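Local coordinates for isomerase prhC (Penicillium brasilianum, PDB 5X9J), which acts as an isomerase in the biosynthesis of paraherquonin, a fungal meroterpenoid with a highly congested hexacyclic skeleton, at residues E28-L33 against L132-D137; A51-S56 against L71-T76; E81-I86 against C115-I120. All coordinates share one frame; numbering follows the deposited sequence.

Contact 1 (E28-L33 against L132-D137); sequences EKLIAL and LQATDD
Asp137 OD1 accepts two hydrogen bonds in the turn that Lys29 packs against. The Thr135 hydroxyl donates from OG1 to this Asp137 OD1 at 2.9 Å, and Ala139 N donates from two residues further on, the bond that defines an Asx turn. Two donors on one oxygen should hold the carboxylate in place, while the lysine, its chain extended past CG, meets the turn through the Asp137 carbonyl, with Lys29 CD 4.0 Å from Asp137 O, and also touches Cys138. Deeper in, the contact is apolar and centres on the methyl of Ala134. CD2 of Leu33 reaches Ala134 CB at 3.5 Å, and CD2 of Leu30 reaches the same methyl carbon at 3.8 Å. The two leucines start differently: Leu33 sends CG anti to its backbone N (chi1 -177°), whereas Leu30 places CG anti to its carbonyl carbon, yet one branch of each converges on CB. Helix 26-43 thereby rests on the end of strand 124-134 in the curved mixed sheet, a layout consistent with the NTF2-like α+β cone fold. The short segments run at 127° to each other, with axes 10.1 Å apart at closest. Further up the strand, Leu132 CD1 comes within 4.4 Å of Leu33 O, a looser approach, and Leu132 also packs on Val141 and Ile144 of the neighbouring strand. Gln133 has its CB on the face turned from the helix. Its NE2 donates to Ala134 O at 3.0 Å, almost straight at 172°, in the carbonyl plane and on a lone pair.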
loop_
_atom_site.group_PDB
_atom_site.type_symbol
_atom_site.label_atom_id
_atom_site.label_comp_id
_atom_site.label_asym_id
_atom_site.label_seq_id
_atom_site.Cartn_x
_atom_site.Cartn_y
_atom_site.Cartn_z
ATOM N N GLU B 28 -7.502 -8.029 -19.920
ATOM C CA GLU B 28 -7.308 -6.767 -20.625
ATOM C C GLU B 28 -8.328 -5.726 -20.187
ATOM O O GLU B 28 -7.981 -4.553 -20.018
ATOM C CB GLU B 28 -7.380 -6.988 -22.139
ATOM C CG GLU B 28 -6.285 -7.901 -22.662
ATOM C CD GLU B 28 -6.485 -8.289 -24.121
ATOM O OE1 GLU B 28 -5.895 -7.637 -25.002
ATOM O OE2 GLU B 28 -7.242 -9.239 -24.390
ATOM N N LYS B 29 -9.590 -6.132 -20.006
ATOM C CA LYS B 29 -10.606 -5.198 -19.533
ATOM C C LYS B 29 -10.252 -4.645 -18.155
ATOM O O LYS B 29 -10.476 -3.464 -17.877
ATOM C CB LYS B 29 -11.976 -5.873 -19.475
ATOM C CG LYS B 29 -12.547 -6.323 -20.815
ATOM C CD LYS B 29 -13.956 -6.865 -20.616
ATOM C CE LYS B 29 -14.297 -7.944 -21.629
ATOM N NZ LYS B 29 -15.581 -8.634 -21.290
ATOM N N LEU B 30 -9.711 -5.487 -17.276
ATOM C CA LEU B 30 -9.357 -5.007 -15.946
ATOM C C LEU B 30 -8.191 -4.031 -16.018
ATOM O O LEU B 30 -8.194 -3.003 -15.336
ATOM C CB LEU B 30 -9.030 -6.193 -15.033
ATOM C CG LEU B 30 -10.247 -7.017 -14.573
ATOM C CD1 LEU B 30 -9.816 -8.303 -13.907
ATOM C CD2 LEU B 30 -11.123 -6.207 -13.616
ATOM N N ILE B 31 -7.186 -4.339 -16.844
ATOM C CA ILE B 31 -6.064 -3.423 -17.018
ATOM C C ILE B 31 -6.546 -2.108 -17.613
ATOM O O ILE B 31 -6.169 -1.027 -17.148
ATOM C CB ILE B 31 -4.968 -4.081 -17.880
ATOM C CG1 ILE B 31 -4.338 -5.247 -17.118
ATOM C CG2 ILE B 31 -3.877 -3.063 -18.284
ATOM C CD1 ILE B 31 -3.503 -6.171 -18.001
ATOM N N ALA B 32 -7.421 -2.178 -18.622
ATOM C CA ALA B 32 -7.969 -0.958 -19.215
ATOM C C ALA B 32 -8.755 -0.156 -18.189
ATOM O O ALA B 32 -8.704 1.081 -18.179
ATOM C CB ALA B 32 -8.862 -1.306 -20.411
ATOM N N LEU B 33 -9.503 -0.843 -17.321
ATOM C CA LEU B 33 -10.260 -0.137 -16.292
ATOM C C LEU B 33 -9.330 0.618 -15.344
ATOM O O LEU B 33 -9.612 1.756 -14.964
ATOM C CB LEU B 33 -11.141 -1.126 -15.523
ATOM C CG LEU B 33 -12.038 -0.485 -14.460
ATOM C CD1 LEU B 33 -13.061 0.421 -15.110
ATOM C CD2 LEU B 33 -12.725 -1.552 -13.610
ATOM N N LEU B 132 -8.820 -2.126 -7.166
ATOM C CA LEU B 132 -10.165 -1.888 -7.667
ATOM C C LEU B 132 -10.958 -3.185 -7.665
ATOM O O LEU B 132 -10.452 -4.233 -8.072
ATOM C CB LEU B 132 -10.150 -1.315 -9.085
ATOM C CG LEU B 132 -9.360 -0.021 -9.283
ATOM C CD1 LEU B 132 -9.364 0.378 -10.766
ATOM C CD2 LEU B 132 -9.930 1.101 -8.428
ATOM N N GLN B 133 -12.195 -3.104 -7.194
ATOM C CA GLN B 133 -13.184 -4.148 -7.403
ATOM C C GLN B 133 -14.060 -3.684 -8.555
ATOM O O GLN B 133 -14.709 -2.640 -8.461
ATOM C CB GLN B 133 -14.027 -4.394 -6.147
ATOM C CG GLN B 133 -15.232 -5.315 -6.400
ATOM C CD GLN B 133 -14.808 -6.749 -6.613
ATOM O OE1 GLN B 133 -14.316 -7.392 -5.693
ATOM N NE2 GLN B 133 -14.966 -7.254 -7.837
ATOM N N ALA B 134 -14.042 -4.425 -9.646
ATOM C CA ALA B 134 -14.842 -4.063 -10.803
ATOM C C ALA B 134 -16.181 -4.780 -10.749
ATOM O O ALA B 134 -16.338 -5.792 -10.063
ATOM C CB ALA B 134 -14.115 -4.426 -12.093
ATOM N N THR B 135 -17.152 -4.239 -11.481
ATOM C CA THR B 135 -18.365 -4.996 -11.746
ATOM C C THR B 135 -18.049 -6.187 -12.642
ATOM O O THR B 135 -16.941 -6.331 -13.171
ATOM C CB THR B 135 -19.425 -4.133 -12.420
ATOM O OG1 THR B 135 -18.840 -3.463 -13.544
ATOM C CG2 THR B 135 -19.979 -3.133 -11.455
ATOM N N ASP B 136 -19.063 -7.028 -12.847
ATOM C CA ASP B 136 -18.829 -8.297 -13.525
ATOM C C ASP B 136 -18.445 -8.105 -14.987
ATOM O O ASP B 136 -17.637 -8.871 -15.524
ATOM C CB ASP B 136 -20.058 -9.188 -13.416
ATOM C CG ASP B 136 -19.689 -10.627 -13.184
ATOM O OD1 ASP B 136 -19.913 -11.114 -12.053
ATOM O OD2 ASP B 136 -19.141 -11.254 -14.123
ATOM N N ASP B 137 -19.016 -7.105 -15.652
ATOM C CA ASP B 137 -18.607 -6.820 -17.023
ATOM C C ASP B 137 -17.347 -5.962 -17.099
ATOM O O ASP B 137 -16.932 -5.605 -18.207
ATOM C CB ASP B 137 -19.745 -6.140 -17.791
ATOM C CG ASP B 137 -20.269 -4.903 -17.088
ATOM O OD1 ASP B 137 -19.643 -4.462 -16.099
ATOM O OD2 ASP B 137 -21.305 -4.360 -17.529
#

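Contact 2 (A51-S56 against L71-T76)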
loop_
_atom_site.group_PDB
_atom_site.type_symbol
_atom_site.label_atom_id
_atom_site.label_comp_id
_atom_site.label_asym_id
_atom_site.label_seq_id
_atom_site.Cartn_x
_atom_site.Cartn_y
_atom_site.Cartn_z
ATOM N N ALA B 51 -19.210 8.787 -12.842
ATOM C CA ALA B 51 -19.787 7.911 -13.849
ATOM C C ALA B 51 -19.045 6.586 -13.961
ATOM O O ALA B 51 -19.602 5.616 -14.486
ATOM C CB ALA B 51 -19.802 8.616 -15.205
ATOM N N LEU B 52 -17.797 6.519 -13.502
ATOM C CA LEU B 52 -17.068 5.258 -13.519
ATOM C C LEU B 52 -17.433 4.343 -12.348
ATOM O O LEU B 52 -17.097 3.154 -12.372
ATOM C CB LEU B 52 -15.563 5.541 -13.528
ATOM C CG LEU B 52 -14.643 4.354 -13.824
ATOM C CD1 LEU B 52 -14.912 3.812 -15.226
ATOM C CD2 LEU B 52 -13.182 4.756 -13.648
ATOM N N ARG B 53 -18.120 4.857 -11.337
ATOM C CA ARG B 53 -18.414 4.103 -10.129
ATOM C C ARG B 53 -19.861 3.635 -10.111
ATOM O O ARG B 53 -20.757 4.322 -10.602
ATOM C CB ARG B 53 -18.151 4.957 -8.892
ATOM C CG ARG B 53 -16.752 5.475 -8.846
ATOM C CD ARG B 53 -16.562 6.407 -7.687
ATOM N NE ARG B 53 -15.230 6.988 -7.749
ATOM C CZ ARG B 53 -14.506 7.304 -6.684
ATOM N NH1 ARG B 53 -14.990 7.065 -5.455
ATOM N NH2 ARG B 53 -13.296 7.835 -6.856
ATOM N N THR B 54 -20.083 2.462 -9.525
ATOM C CA THR B 54 -21.441 2.085 -9.163
ATOM C C THR B 54 -21.985 3.063 -8.132
ATOM O O THR B 54 -21.234 3.783 -7.463
ATOM C CB THR B 54 -21.475 0.672 -8.596
ATOM O OG1 THR B 54 -20.736 0.644 -7.367
ATOM C CG2 THR B 54 -20.849 -0.296 -9.573
ATOM N N GLU B 55 -23.316 3.085 -7.997
ATOM C CA GLU B 55 -23.940 3.975 -7.021
ATOM C C GLU B 55 -23.515 3.647 -5.594
ATOM O O GLU B 55 -23.443 4.543 -4.747
ATOM C CB GLU B 55 -25.467 3.913 -7.133
ATOM C CG GLU B 55 -26.046 4.751 -8.274
ATOM C CD GLU B 55 -27.496 5.161 -8.028
ATOM O OE1 GLU B 55 -27.996 4.955 -6.894
ATOM O OE2 GLU B 55 -28.131 5.691 -8.972
ATOM N N SER B 56 -23.239 2.381 -5.302
ATOM C CA SER B 56 -22.880 1.972 -3.952
ATOM C C SER B 56 -21.367 1.892 -3.738
ATOM O O SER B 56 -20.929 1.370 -2.711
ATOM C CB SER B 56 -23.533 0.629 -3.619
ATOM O OG SER B 56 -23.169 -0.354 -4.568
ATOM N N LEU B 71 -15.649 6.077 2.268
ATOM C CA LEU B 71 -16.390 7.211 1.736
ATOM C C LEU B 71 -17.270 6.762 0.579
ATOM O O LEU B 71 -16.830 6.005 -0.286
ATOM C CB LEU B 71 -15.452 8.319 1.259
ATOM C CG LEU B 71 -14.502 8.962 2.276
ATOM C CD1 LEU B 71 -13.846 10.172 1.633
ATOM C CD2 LEU B 71 -15.245 9.358 3.538
ATOM N N ASN B 72 -18.512 7.243 0.556
ATOM C CA ASN B 72 -19.395 6.954 -0.563
ATOM C C ASN B 72 -19.160 7.972 -1.680
ATOM O O ASN B 72 -18.297 8.852 -1.585
ATOM C CB ASN B 72 -20.860 6.912 -0.101
ATOM C CG ASN B 72 -21.344 8.228 0.489
ATOM O OD1 ASN B 72 -20.941 9.303 0.066
ATOM N ND2 ASN B 72 -22.224 8.135 1.487
ATOM N N ASN B 73 -19.953 7.862 -2.751
ATOM C CA ASN B 73 -19.723 8.700 -3.925
ATOM C C ASN B 73 -19.894 10.181 -3.608
ATOM O O ASN B 73 -19.115 11.016 -4.086
ATOM C CB ASN B 73 -20.651 8.278 -5.060
ATOM C CG ASN B 73 -20.254 6.942 -5.650
ATOM O OD1 ASN B 73 -19.121 6.492 -5.474
ATOM N ND2 ASN B 73 -21.175 6.305 -6.360
ATOM N N GLN B 74 -20.897 10.528 -2.806
ATOM C CA GLN B 74 -21.095 11.933 -2.458
ATOM C C GLN B 74 -19.950 12.454 -1.595
ATOM O O GLN B 74 -19.476 13.578 -1.794
ATOM C CB GLN B 74 -22.438 12.116 -1.749
ATOM C CG GLN B 74 -22.669 13.525 -1.192
ATOM C CD GLN B 74 -22.704 14.592 -2.282
ATOM O OE1 GLN B 74 -23.132 14.332 -3.415
ATOM N NE2 GLN B 74 -22.242 15.801 -1.947
ATOM N N GLU B 75 -19.487 11.651 -0.640
ATOM C CA GLU B 75 -18.368 12.081 0.192
ATOM C C GLU B 75 -17.086 12.203 -0.623
ATOM O O GLU B 75 -16.297 13.131 -0.415
ATOM C CB GLU B 75 -18.190 11.114 1.357
ATOM C CG GLU B 75 -19.393 11.096 2.293
ATOM C CD GLU B 75 -19.340 9.955 3.284
ATOM O OE1 GLU B 75 -19.450 10.231 4.498
ATOM O OE2 GLU B 75 -19.182 8.784 2.849
ATOM N N THR B 76 -16.875 11.285 -1.568
ATOM C CA THR B 76 -15.730 11.382 -2.469
ATOM C C THR B 76 -15.741 12.695 -3.250
ATOM O O THR B 76 -14.699 13.348 -3.398
ATOM C CB THR B 76 -15.720 10.188 -3.428
ATOM O OG1 THR B 76 -15.385 9.005 -2.696
ATOM C CG2 THR B 76 -14.699 10.400 -4.540
HETATM O O HOH W 1 -16.806 6.060 -3.687
HETATM O O HOH W 2 -21.405 5.284 -3.124
#
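The weakly bonded strand around Arg53 and Thr54 turns a corner at Glu55 and Ser56, bringing the Glu55 CA within 7.0 Å of the Asn73 CA at the start of helix 73-86. A capping box opens that helix: Glu75 N donates to Asn72 OD1, and Asn72 N returns a bond to Glu75 OE2 on its anti lone pair. Asn73, in the first turn, carries the crossing. Its ND2 donates to Thr54 O at 2.8 Å, with the oxygen close to the amide plane but the donor tilted 22° from the carbonyl plane. With chi1 at -71°, the amide runs alongside the Arg53 chain in the opposite direction, its OD1 3.4 Å from Arg53 CD and near the plane of the guanidinium at its edge; the amide and guanidinium planes stand 73° apart. Water 1 lies 3.0 Å from Asn73 OD1, to which it can donate, although other acceptors compete for its protons, and it accepts a weak bond from Arg53 NH1. An alanine in place of Asn73 removes the amide, and would probably leave Thr54 O without this donor and water 1 less firmly fixed. Water 2 links the backbones, donating to Glu55 O at 2.7 Å and accepting from Asn73 N. Beyond the amide, the methyl CG2 of Thr76 lies 3.5 Å from Arg53 NH1.

Contact 3 (E81-I86 against C115-I120); sequences EEWKHI and CSADTI
Ile120 can be traced outward over the backbone of Ile86. Its CB stands 4.1 Å from Ile86 O; CG1 draws closer to that oxygen, at 3.5 Å; and CD1 passes on to Ile86 CG2 at 3.9 Å, also touching Ile86 CA. A chi1 of -60°, with the chain then fully extended, carries the tip over the helix, where the two isoleucine side chains cross at about a right angle. At its root, Ile120 N donates to Ile86 O at 2.9 Å, approaching nearly head-on with a C=O...N angle of 162°. Thr119 CA adds a CA-H...O contact to the same oxygen at 3.1 Å, a bent, secondary contact. The last part of helix 73-86 is thus tied to the end of strand 108-119, within the helix-on-sheet packing of an α+β fold; the two segments run at 59°, with axes 8.8 Å apart. One turn back, Trp83 presents the edge of its ring, CZ2 meeting Ala117 CB at 3.9 Å, while its NE1 is bonded to Ser90 OG. Ile86 CD1 sits 4.0 Å above one face of the indole, offset toward the rim. Leu160 of helix 150-162 touches both Ile86 and Ile120, extending the apolar cluster beyond the two segments.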
loop_
_atom_site.group_PDB
_atom_site.type_symbol
_atom_site.label_atom_id
_atom_site.label_comp_id
_atom_site.label_asym_id
_atom_site.label_seq_id
_atom_site.Cartn_x
_atom_site.Cartn_y
_atom_site.Cartn_z
ATOM N N GLU B 81 -13.369 18.097 -4.003
ATOM C CA GLU B 81 -13.494 19.549 -4.041
ATOM C C GLU B 81 -12.503 20.213 -3.091
ATOM O O GLU B 81 -11.861 21.206 -3.453
ATOM C CB GLU B 81 -14.925 19.967 -3.705
ATOM C CG GLU B 81 -15.940 19.610 -4.785
ATOM C CD GLU B 81 -15.563 20.162 -6.155
ATOM O OE1 GLU B 81 -15.328 19.352 -7.085
ATOM O OE2 GLU B 81 -15.495 21.407 -6.300
ATOM N N GLU B 82 -12.352 19.674 -1.875
ATOM C CA GLU B 82 -11.367 20.226 -0.947
ATOM C C GLU B 82 -9.967 20.144 -1.530
ATOM O O GLU B 82 -9.168 21.083 -1.392
ATOM C CB GLU B 82 -11.423 19.496 0.392
ATOM C CG GLU B 82 -12.749 19.638 1.109
ATOM C CD GLU B 82 -13.023 21.066 1.589
ATOM O OE1 GLU B 82 -12.084 21.902 1.611
ATOM O OE2 GLU B 82 -14.184 21.347 1.956
ATOM N N TRP B 83 -9.653 19.029 -2.190
ATOM C CA TRP B 83 -8.375 18.922 -2.875
ATOM C C TRP B 83 -8.208 20.022 -3.919
ATOM O O TRP B 83 -7.134 20.627 -4.021
ATOM C CB TRP B 83 -8.228 17.560 -3.543
ATOM C CG TRP B 83 -6.890 17.462 -4.137
ATOM C CD1 TRP B 83 -6.538 17.712 -5.438
ATOM C CD2 TRP B 83 -5.677 17.170 -3.436
ATOM N NE1 TRP B 83 -5.175 17.554 -5.594
ATOM C CE2 TRP B 83 -4.625 17.222 -4.381
ATOM C CE3 TRP B 83 -5.380 16.839 -2.107
ATOM C CZ2 TRP B 83 -3.297 16.958 -4.033
ATOM C CZ3 TRP B 83 -4.065 16.583 -1.762
ATOM C CH2 TRP B 83 -3.041 16.645 -2.718
ATOM N N LYS B 84 -9.248 20.277 -4.715
ATOM C CA LYS B 84 -9.128 21.268 -5.784
ATOM C C LYS B 84 -8.954 22.687 -5.236
ATOM O O LYS B 84 -8.328 23.523 -5.897
ATOM C CB LYS B 84 -10.344 21.201 -6.711
ATOM C CG LYS B 84 -10.438 19.924 -7.536
ATOM C CD LYS B 84 -11.477 20.061 -8.636
ATOM C CE LYS B 84 -11.435 18.871 -9.593
ATOM N NZ LYS B 84 -11.455 19.300 -11.029
ATOM N N HIS B 85 -9.490 22.978 -4.048
ATOM C CA HIS B 85 -9.273 24.293 -3.443
ATOM C C HIS B 85 -7.807 24.529 -3.100
ATOM O O HIS B 85 -7.355 25.677 -3.070
ATOM C CB HIS B 85 -10.106 24.465 -2.169
ATOM C CG HIS B 85 -11.573 24.655 -2.409
ATOM N ND1 HIS B 85 -12.527 24.358 -1.457
ATOM C CD2 HIS B 85 -12.251 25.126 -3.484
ATOM C CE1 HIS B 85 -13.728 24.627 -1.937
ATOM N NE2 HIS B 85 -13.589 25.097 -3.165
ATOM N N ILE B 86 -7.051 23.475 -2.797
ATOM C CA ILE B 86 -5.679 23.660 -2.343
ATOM C C ILE B 86 -4.647 23.196 -3.352
ATOM O O ILE B 86 -3.454 23.463 -3.150
ATOM C CB ILE B 86 -5.442 22.993 -0.968
ATOM C CG1 ILE B 86 -5.603 21.469 -1.028
ATOM C CG2 ILE B 86 -6.406 23.580 0.059
ATOM C CD1 ILE B 86 -4.357 20.716 -1.442
ATOM N N CYS B 115 1.271 10.065 -7.964
ATOM C CA CYS B 115 0.503 11.280 -8.156
ATOM C C CYS B 115 1.379 12.473 -7.821
ATOM O O CYS B 115 2.396 12.353 -7.127
ATOM C CB CYS B 115 -0.771 11.312 -7.311
ATOM S SG CYS B 115 -0.449 11.259 -5.546
ATOM N N SER B 116 0.974 13.625 -8.347
ATOM C CA SER B 116 1.682 14.873 -8.115
ATOM C C SER B 116 0.708 16.022 -8.287
ATOM O O SER B 116 -0.329 15.895 -8.949
ATOM C CB SER B 116 2.866 15.050 -9.067
ATOM O OG SER B 116 2.431 15.036 -10.420
ATOM N N ALA B 117 1.053 17.147 -7.669
ATOM C CA ALA B 117 0.253 18.358 -7.760
ATOM C C ALA B 117 1.077 19.523 -7.245
ATOM O O ALA B 117 1.968 19.351 -6.406
ATOM C CB ALA B 117 -1.050 18.249 -6.959
ATOM N N ASP B 118 0.786 20.704 -7.784
ATOM C CA ASP B 118 1.150 21.943 -7.120
ATOM C C ASP B 118 0.075 22.275 -6.102
ATOM O O ASP B 118 -1.111 22.044 -6.341
ATOM C CB ASP B 118 1.308 23.071 -8.142
ATOM C CG ASP B 118 2.526 22.877 -9.006
ATOM O OD1 ASP B 118 3.641 22.771 -8.442
ATOM O OD2 ASP B 118 2.371 22.789 -10.236
ATOM N N THR B 119 0.488 22.759 -4.934
ATOM C CA THR B 119 -0.471 23.073 -3.890
ATOM C C THR B 119 -0.074 24.376 -3.214
ATOM O O THR B 119 1.049 24.859 -3.354
ATOM C CB THR B 119 -0.562 21.980 -2.806
ATOM O OG1 THR B 119 0.574 22.092 -1.941
ATOM C CG2 THR B 119 -0.618 20.562 -3.413
ATOM N N ILE B 120 -1.004 24.889 -2.412
ATOM C CA ILE B 120 -0.748 26.041 -1.553
ATOM C C ILE B 120 0.524 25.844 -0.739
ATOM O O ILE B 120 1.306 26.785 -0.538
ATOM C CB ILE B 120 -1.965 26.288 -0.644
ATOM C CG1 ILE B 120 -3.207 26.571 -1.491
ATOM C CG2 ILE B 120 -1.680 27.422 0.345
ATOM C CD1 ILE B 120 -4.454 26.830 -0.668
#

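Contacts 2 and 3 occur in series along the chain, and both fall within the span that contact 1 closes between Leu33 and Leu132. Contacts 1 and 2 have centres 16 Å apart and touch, through Thr135 CG2 with Thr54 CG2 (3.5 Å) and Leu33 CD1 with Leu52 CD1 (3.9 Å). Contacts 2 and 3 share helix 73-86, one near its start and the other near its end, with centres 20 Å apart. Contacts 1 and 3 lie on opposite sides of the chain's centre, 28 Å between centres, but reach neighbouring antiparallel strands, 124-134 and 108-119. Helices 26-43 and 73-86 are therefore fastened to one sheet at widely separated places.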